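Local coordinates for beta-N-acetylglucosaminidase-like protein Glycoside hydrolase family 20 (Flavobacterium johnsoniae, PDB 6YHH) that probably hydrolyses terminal N-acetyl-beta-hexosaminide bonds as a family 20 glycoside hydrolase, and is thought to work in chitin degradation, at residues E90-S95 with K174-H179; H179-D184 with T449-L454. All coordinates share one frame; numbering follows the deposited sequence.

Contact 1: residues E90-S95 with K174-H179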
loop_
_atom_site.group_PDB
_atom_site.type_symbol
_atom_site.label_atom_id
_atom_site.label_comp_id
_atom_site.label_asym_id
_atom_site.label_seq_id
_atom_site.Cartn_x
_atom_site.Cartn_y
_atom_site.Cartn_z
ATOM N N GLU A 90 -5.872 -31.383 -8.177
ATOM C CA GLU A 90 -5.183 -31.212 -9.420
ATOM C C GLU A 90 -3.766 -31.703 -9.316
ATOM O O GLU A 90 -3.140 -31.680 -8.270
ATOM C CB GLU A 90 -5.143 -29.732 -9.787
ATOM C CG GLU A 90 -6.434 -29.122 -10.206
ATOM C CD GLU A 90 -6.792 -29.530 -11.624
ATOM O OE1 GLU A 90 -6.022 -29.226 -12.630
ATOM O OE2 GLU A 90 -7.827 -30.230 -11.688
ATOM N N ASP A 91 -3.224 -32.115 -10.452
ATOM C CA ASP A 91 -1.819 -32.423 -10.549
ATOM C C ASP A 91 -1.052 -31.109 -10.635
ATOM O O ASP A 91 -1.146 -30.370 -11.654
ATOM C CB ASP A 91 -1.540 -33.261 -11.850
ATOM C CG ASP A 91 -0.122 -33.637 -11.988
ATOM O OD1 ASP A 91 0.757 -33.056 -11.372
ATOM O OD2 ASP A 91 0.232 -34.525 -12.815
ATOM N N GLU A 92 -0.382 -30.741 -9.540
ATOM C CA GLU A 92 0.318 -29.441 -9.412
ATOM C C GLU A 92 1.807 -29.652 -9.497
ATOM O O GLU A 92 2.601 -28.769 -9.140
ATOM C CB GLU A 92 -0.029 -28.809 -8.018
ATOM C CG GLU A 92 -1.457 -28.382 -7.916
ATOM C CD GLU A 92 -1.679 -27.761 -6.550
ATOM O OE1 GLU A 92 -1.241 -26.582 -6.409
ATOM O OE2 GLU A 92 -2.170 -28.441 -5.625
ATOM N N SER A 93 2.205 -30.817 -9.986
ATOM C CA SER A 93 3.638 -31.146 -10.066
ATOM C C SER A 93 4.368 -30.388 -11.173
ATOM O O SER A 93 3.745 -29.895 -12.109
ATOM C CB SER A 93 3.832 -32.650 -10.358
ATOM O OG SER A 93 3.364 -33.097 -11.640
ATOM N N TYR A 94 5.699 -30.345 -11.089
ATOM C CA TYR A 94 6.515 -29.739 -12.132
ATOM C C TYR A 94 7.912 -30.236 -11.947
ATOM O O TYR A 94 8.265 -30.732 -10.843
ATOM C CB TYR A 94 6.500 -28.174 -12.107
ATOM C CG TYR A 94 7.165 -27.610 -10.854
ATOM C CD1 TYR A 94 6.448 -27.497 -9.640
ATOM C CD2 TYR A 94 8.511 -27.304 -10.832
ATOM C CE1 TYR A 94 7.079 -27.078 -8.485
ATOM C CE2 TYR A 94 9.141 -26.894 -9.687
ATOM C CZ TYR A 94 8.467 -26.801 -8.507
ATOM O OH TYR A 94 9.201 -26.467 -7.373
ATOM N N SER A 95 8.713 -30.084 -13.027
ATOM C CA SER A 95 10.168 -30.208 -12.931
ATOM C C SER A 95 10.807 -28.939 -13.480
ATOM O O SER A 95 10.234 -28.247 -14.329
ATOM C CB SER A 95 10.733 -31.419 -13.693
ATOM O OG SER A 95 10.429 -31.242 -15.031
ATOM N N LYS A 174 3.251 -21.025 -3.080
ATOM C CA LYS A 174 2.561 -22.221 -3.604
ATOM C C LYS A 174 1.316 -22.612 -2.850
ATOM O O LYS A 174 0.937 -23.791 -2.786
ATOM C CB LYS A 174 3.517 -23.390 -3.738
ATOM C CG LYS A 174 4.684 -23.095 -4.607
ATOM C CD LYS A 174 5.533 -24.350 -4.867
ATOM C CE LYS A 174 6.777 -24.055 -5.687
ATOM N NZ LYS A 174 7.864 -23.523 -4.826
ATOM N N MET A 175 0.668 -21.617 -2.203
ATOM C CA MET A 175 -0.607 -21.848 -1.558
ATOM C C MET A 175 -1.756 -21.670 -2.550
ATOM O O MET A 175 -1.660 -20.817 -3.421
ATOM C CB MET A 175 -0.754 -20.914 -0.349
ATOM C CG MET A 175 0.286 -21.217 0.662
ATOM S SD MET A 175 0.234 -20.006 2.056
ATOM C CE MET A 175 -1.331 -20.415 2.863
ATOM N N ASN A 176 -2.789 -22.498 -2.440
ATOM C CA ASN A 176 -3.824 -22.561 -3.493
ATOM C C ASN A 176 -5.218 -22.402 -3.075
ATOM O O ASN A 176 -6.124 -22.569 -3.932
ATOM C CB ASN A 176 -3.707 -23.871 -4.291
ATOM C CG ASN A 176 -3.944 -25.094 -3.438
ATOM O OD1 ASN A 176 -4.054 -25.034 -2.202
ATOM N ND2 ASN A 176 -4.090 -26.213 -4.098
ATOM N N VAL A 177 -5.479 -22.029 -1.818
ATOM C CA VAL A 177 -6.838 -21.787 -1.331
ATOM C C VAL A 177 -6.868 -20.465 -0.563
ATOM O O VAL A 177 -6.036 -20.202 0.340
ATOM C CB VAL A 177 -7.360 -22.896 -0.451
ATOM C CG1 VAL A 177 -8.693 -22.547 0.112
ATOM C CG2 VAL A 177 -7.387 -24.268 -1.165
ATOM N N PHE A 178 -7.848 -19.659 -0.932
ATOM C CA PHE A 178 -8.122 -18.400 -0.198
ATOM C C PHE A 178 -9.527 -18.497 0.328
ATOM O O PHE A 178 -10.486 -18.555 -0.427
ATOM C CB PHE A 178 -7.974 -17.256 -1.127
ATOM C CG PHE A 178 -8.325 -15.898 -0.532
ATOM C CD1 PHE A 178 -7.461 -15.267 0.359
ATOM C CD2 PHE A 178 -9.510 -15.278 -0.819
ATOM C CE1 PHE A 178 -7.765 -14.049 0.905
ATOM C CE2 PHE A 178 -9.771 -14.017 -0.248
ATOM C CZ PHE A 178 -8.894 -13.427 0.569
ATOM N N HIS A 179 -9.642 -18.631 1.631
ATOM C CA HIS A 179 -10.928 -18.758 2.297
ATOM C C HIS A 179 -11.304 -17.348 2.814
ATOM O O HIS A 179 -10.620 -16.712 3.592
ATOM C CB HIS A 179 -10.819 -19.835 3.366
ATOM C CG HIS A 179 -11.907 -19.899 4.388
ATOM N ND1 HIS A 179 -11.751 -20.682 5.513
ATOM C CD2 HIS A 179 -13.137 -19.306 4.507
ATOM C CE1 HIS A 179 -12.796 -20.535 6.301
ATOM N NE2 HIS A 179 -13.653 -19.722 5.714
#
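E92 OE1, in a carboxylate that lies beside the amide of N176, is gripped by two groups, a salt bridge with R147 NH2 and a hydrogen bond with H115 NE2. Its twin OE2 approaches N176 ND2 to 3.3 Å, but the angle is too poor for a hydrogen bond, and ND2 is hydrogen-bonded to the backbone oxygen T145 O. The two side chains cross at about a right angle while their flat ends stay only 16° from parallel. E92 gets there as a straight rod beyond CG (chi2 -179°), whereas N176 is short and swings CG between its backbone N and carbonyl carbon (chi1 63°). Beside this polar pair, K174 CE packs against Y94 OH at 3.8 Å, lysine and phenol crossing almost squarely. A bend at the last lysine torsion turns NZ aside, and both NZ and the phenol OH bond to T119 OG1 on helix 110-123. Next to E92, D91 OD1 accepts from S93 N (3.0 Å), which makes an Asx turn ahead of strand 94-99, and also from S93 OG (2.6 Å). K174, at positive phi, is the C' residue of a Schellman motif closing helix 160-172; the contact thus joins the entry to strand 94-99, in the domain 2 sheet, to the turn between helix 160-172 and barrel strand 177-184, with W476 of helix 467-476 touching both Y94 and K174.

Contact 2: residues H179-D184 with T449-L454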
loop_
_atom_site.group_PDB
_atom_site.type_symbol
_atom_site.label_atom_id
_atom_site.label_comp_id
_atom_site.label_asym_id
_atom_site.label_seq_id
_atom_site.Cartn_x
_atom_site.Cartn_y
_atom_site.Cartn_z
ATOM N N HIS A 179 -9.642 -18.631 1.631
ATOM C CA HIS A 179 -10.928 -18.758 2.297
ATOM C C HIS A 179 -11.304 -17.348 2.814
ATOM O O HIS A 179 -10.620 -16.712 3.592
ATOM C CB HIS A 179 -10.819 -19.835 3.366
ATOM C CG HIS A 179 -11.907 -19.899 4.388
ATOM N ND1 HIS A 179 -11.751 -20.682 5.513
ATOM C CD2 HIS A 179 -13.137 -19.306 4.507
ATOM C CE1 HIS A 179 -12.796 -20.535 6.301
ATOM N NE2 HIS A 179 -13.653 -19.722 5.714
ATOM N N TRP A 180 -12.464 -16.889 2.363
ATOM C CA TRP A 180 -12.859 -15.470 2.583
ATOM C C TRP A 180 -14.021 -15.447 3.596
ATOM O O TRP A 180 -15.168 -15.850 3.305
ATOM C CB TRP A 180 -13.254 -14.864 1.235
ATOM C CG TRP A 180 -13.072 -13.374 1.037
ATOM C CD1 TRP A 180 -12.628 -12.415 1.908
ATOM C CD2 TRP A 180 -13.298 -12.696 -0.220
ATOM N NE1 TRP A 180 -12.529 -11.197 1.284
ATOM C CE2 TRP A 180 -12.930 -11.338 -0.037
ATOM C CE3 TRP A 180 -13.728 -13.124 -1.463
ATOM C CZ2 TRP A 180 -13.004 -10.415 -1.067
ATOM C CZ3 TRP A 180 -13.850 -12.194 -2.482
ATOM C CH2 TRP A 180 -13.465 -10.859 -2.264
ATOM N N HIS A 181 -13.707 -15.016 4.809
ATOM C CA HIS A 181 -14.667 -14.975 5.921
ATOM C C HIS A 181 -15.346 -13.628 5.854
ATOM O O HIS A 181 -14.779 -12.618 6.316
ATOM C CB HIS A 181 -13.914 -15.265 7.257
ATOM C CG HIS A 181 -14.797 -15.330 8.480
ATOM N ND1 HIS A 181 -15.329 -16.516 8.923
ATOM C CD2 HIS A 181 -15.281 -14.378 9.329
ATOM C CE1 HIS A 181 -16.108 -16.290 9.956
ATOM N NE2 HIS A 181 -16.058 -15.012 10.254
ATOM N N LEU A 182 -16.516 -13.621 5.181
ATOM C CA LEU A 182 -17.126 -12.446 4.645
ATOM C C LEU A 182 -18.262 -11.845 5.494
ATOM O O LEU A 182 -18.779 -10.771 5.171
ATOM C CB LEU A 182 -17.657 -12.749 3.236
ATOM C CG LEU A 182 -16.633 -12.890 2.132
ATOM C CD1 LEU A 182 -17.199 -13.687 0.975
ATOM C CD2 LEU A 182 -16.307 -11.496 1.721
ATOM N N VAL A 183 -18.520 -12.478 6.637
ATOM C CA VAL A 183 -19.557 -12.101 7.550
ATOM C C VAL A 183 -19.215 -12.573 8.957
ATOM O O VAL A 183 -18.691 -13.689 9.127
ATOM C CB VAL A 183 -20.929 -12.762 7.169
ATOM C CG1 VAL A 183 -21.985 -12.170 8.101
ATOM C CG2 VAL A 183 -21.223 -12.586 5.643
ATOM N N ASP A 184 -19.456 -11.717 9.957
ATOM C CA ASP A 184 -19.353 -12.108 11.331
ATOM C C ASP A 184 -20.151 -11.068 12.125
ATOM O O ASP A 184 -20.956 -10.258 11.530
ATOM C CB ASP A 184 -17.874 -12.227 11.763
ATOM C CG ASP A 184 -17.663 -13.241 12.831
ATOM O OD1 ASP A 184 -18.130 -12.977 13.984
ATOM O OD2 ASP A 184 -17.090 -14.299 12.578
ATOM N N THR A 449 -5.364 -19.192 9.623
ATOM C CA THR A 449 -6.545 -18.357 9.791
ATOM C C THR A 449 -6.192 -16.989 10.335
ATOM O O THR A 449 -5.840 -16.849 11.493
ATOM C CB THR A 449 -7.606 -18.952 10.730
ATOM O OG1 THR A 449 -7.032 -19.189 12.051
ATOM C CG2 THR A 449 -8.158 -20.243 10.179
ATOM N N MET A 450 -6.301 -15.963 9.508
ATOM C CA MET A 450 -6.080 -14.584 9.948
ATOM C C MET A 450 -7.355 -13.871 10.335
ATOM O O MET A 450 -7.988 -13.156 9.526
ATOM C CB MET A 450 -5.338 -13.733 8.933
ATOM C CG MET A 450 -4.897 -12.387 9.550
ATOM S SD MET A 450 -3.813 -12.585 10.977
ATOM C CE MET A 450 -4.105 -10.993 11.764
ATOM N N TRP A 451 -7.776 -14.135 11.558
ATOM C CA TRP A 451 -8.829 -13.404 12.251
ATOM C C TRP A 451 -8.363 -11.943 12.485
ATOM O O TRP A 451 -7.192 -11.712 12.780
ATOM C CB TRP A 451 -9.219 -14.054 13.519
ATOM C CG TRP A 451 -9.610 -15.482 13.370
ATOM C CD1 TRP A 451 -8.836 -16.574 13.615
ATOM C CD2 TRP A 451 -10.784 -15.973 12.723
ATOM N NE1 TRP A 451 -9.504 -17.741 13.245
ATOM C CE2 TRP A 451 -10.671 -17.380 12.648
ATOM C CE3 TRP A 451 -11.888 -15.367 12.187
ATOM C CZ2 TRP A 451 -11.711 -18.187 12.172
ATOM C CZ3 TRP A 451 -12.917 -16.149 11.717
ATOM C CH2 TRP A 451 -12.832 -17.525 11.692
ATOM N N THR A 452 -9.272 -10.974 12.289
ATOM C CA THR A 452 -8.850 -9.554 12.257
ATOM C C THR A 452 -9.376 -8.640 13.343
ATOM O O THR A 452 -9.296 -7.415 13.180
ATOM C CB THR A 452 -9.076 -8.969 10.865
ATOM O OG1 THR A 452 -10.469 -9.044 10.491
ATOM C CG2 THR A 452 -8.241 -9.613 9.828
ATOM N N GLU A 453 -9.709 -9.185 14.515
ATOM C CA GLU A 453 -10.013 -8.331 15.658
ATOM C C GLU A 453 -8.958 -7.279 15.889
ATOM O O GLU A 453 -9.295 -6.105 16.209
ATOM C CB GLU A 453 -10.132 -9.104 16.931
ATOM C CG GLU A 453 -11.326 -10.063 17.036
ATOM C CD GLU A 453 -11.187 -11.434 16.490
ATOM O OE1 GLU A 453 -10.297 -11.675 15.623
ATOM O OE2 GLU A 453 -11.960 -12.306 17.010
ATOM N N LEU A 454 -7.664 -7.683 15.787
ATOM C CA LEU A 454 -6.574 -6.863 16.147
ATOM C C LEU A 454 -5.600 -6.556 14.988
ATOM O O LEU A 454 -4.411 -6.353 15.228
ATOM C CB LEU A 454 -5.785 -7.478 17.322
ATOM C CG LEU A 454 -6.620 -7.831 18.568
ATOM C CD1 LEU A 454 -5.801 -8.584 19.670
ATOM C CD2 LEU A 454 -7.351 -6.582 19.150
#
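The backbones of 179-184 and 449-454 stay well apart, H181 CA and W451 CA being 8.8 Å from each other, so ring atoms bridge the interval. H181 and W451 meet as a T-shaped (edge-to-face) pair: the six-membered ring of W451 points its CZ3 corner onto one face of the imidazole. CZ3 stands 3.5 Å above the imidazole plane, over its centre, and lies 3.6 Å from H181 NE2. The ring planes are 77° apart and the centroids 4.8 Å. With CG opposite its backbone N (chi1 -177°), the histidine reaches straight across toward the tryptophan, whose own CA-CB bond does not aim at H181; the large indole closes the distance by its length. The imidazole is pinned at its rim as well: NE2 donates to D184 OD2 at 2.6 Å, nearly straight (161°), and OD2 lies close to the imidazole plane and accepts through its anti lone pair. The other nitrogen, ND1, is bonded to E230 OE1, so both ring nitrogens are held and the face is kept turned to W451. Strands 177-184 and 443-450 each pair in parallel with 146-152, and the contact spans that intervening strand at the C-terminal mouth of the family's TIM barrel, where the active site lies. Were H181 replaced by an alanine, D184 OD2 and E230 OE1 would probably lose this partner, and a gap is likely to open against the W451 edge. The side chain of W451 lies about 7 Å from that of E317, the predicted proton donor, and about 3 Å from a bound Tris molecule, probably from the crystallisation liquor; E453 OE2 hydrogen-bonds to that molecule's O3.

How the contacts relate
From the N terminus, the chain first builds domain 2, and contact 1 closes a loop from 90-95 to 174-179 that takes in the later strands of that domain's sheet (from 94-99 through 131-140), the first barrel strand 146-152 and helix 160-172. Contact 2 opens where contact 1 ends, at the shared H179, and closes a much longer loop through most of the barrel to 449-454, so the two loops follow in series and neither nest nor cross. Their centres lie about 23 Å apart, joined by strand 177-184: contact 1 fastens the turn leading into that strand to domain 2, while contact 2 ties its far end to the end of strand 443-450 beside the active site.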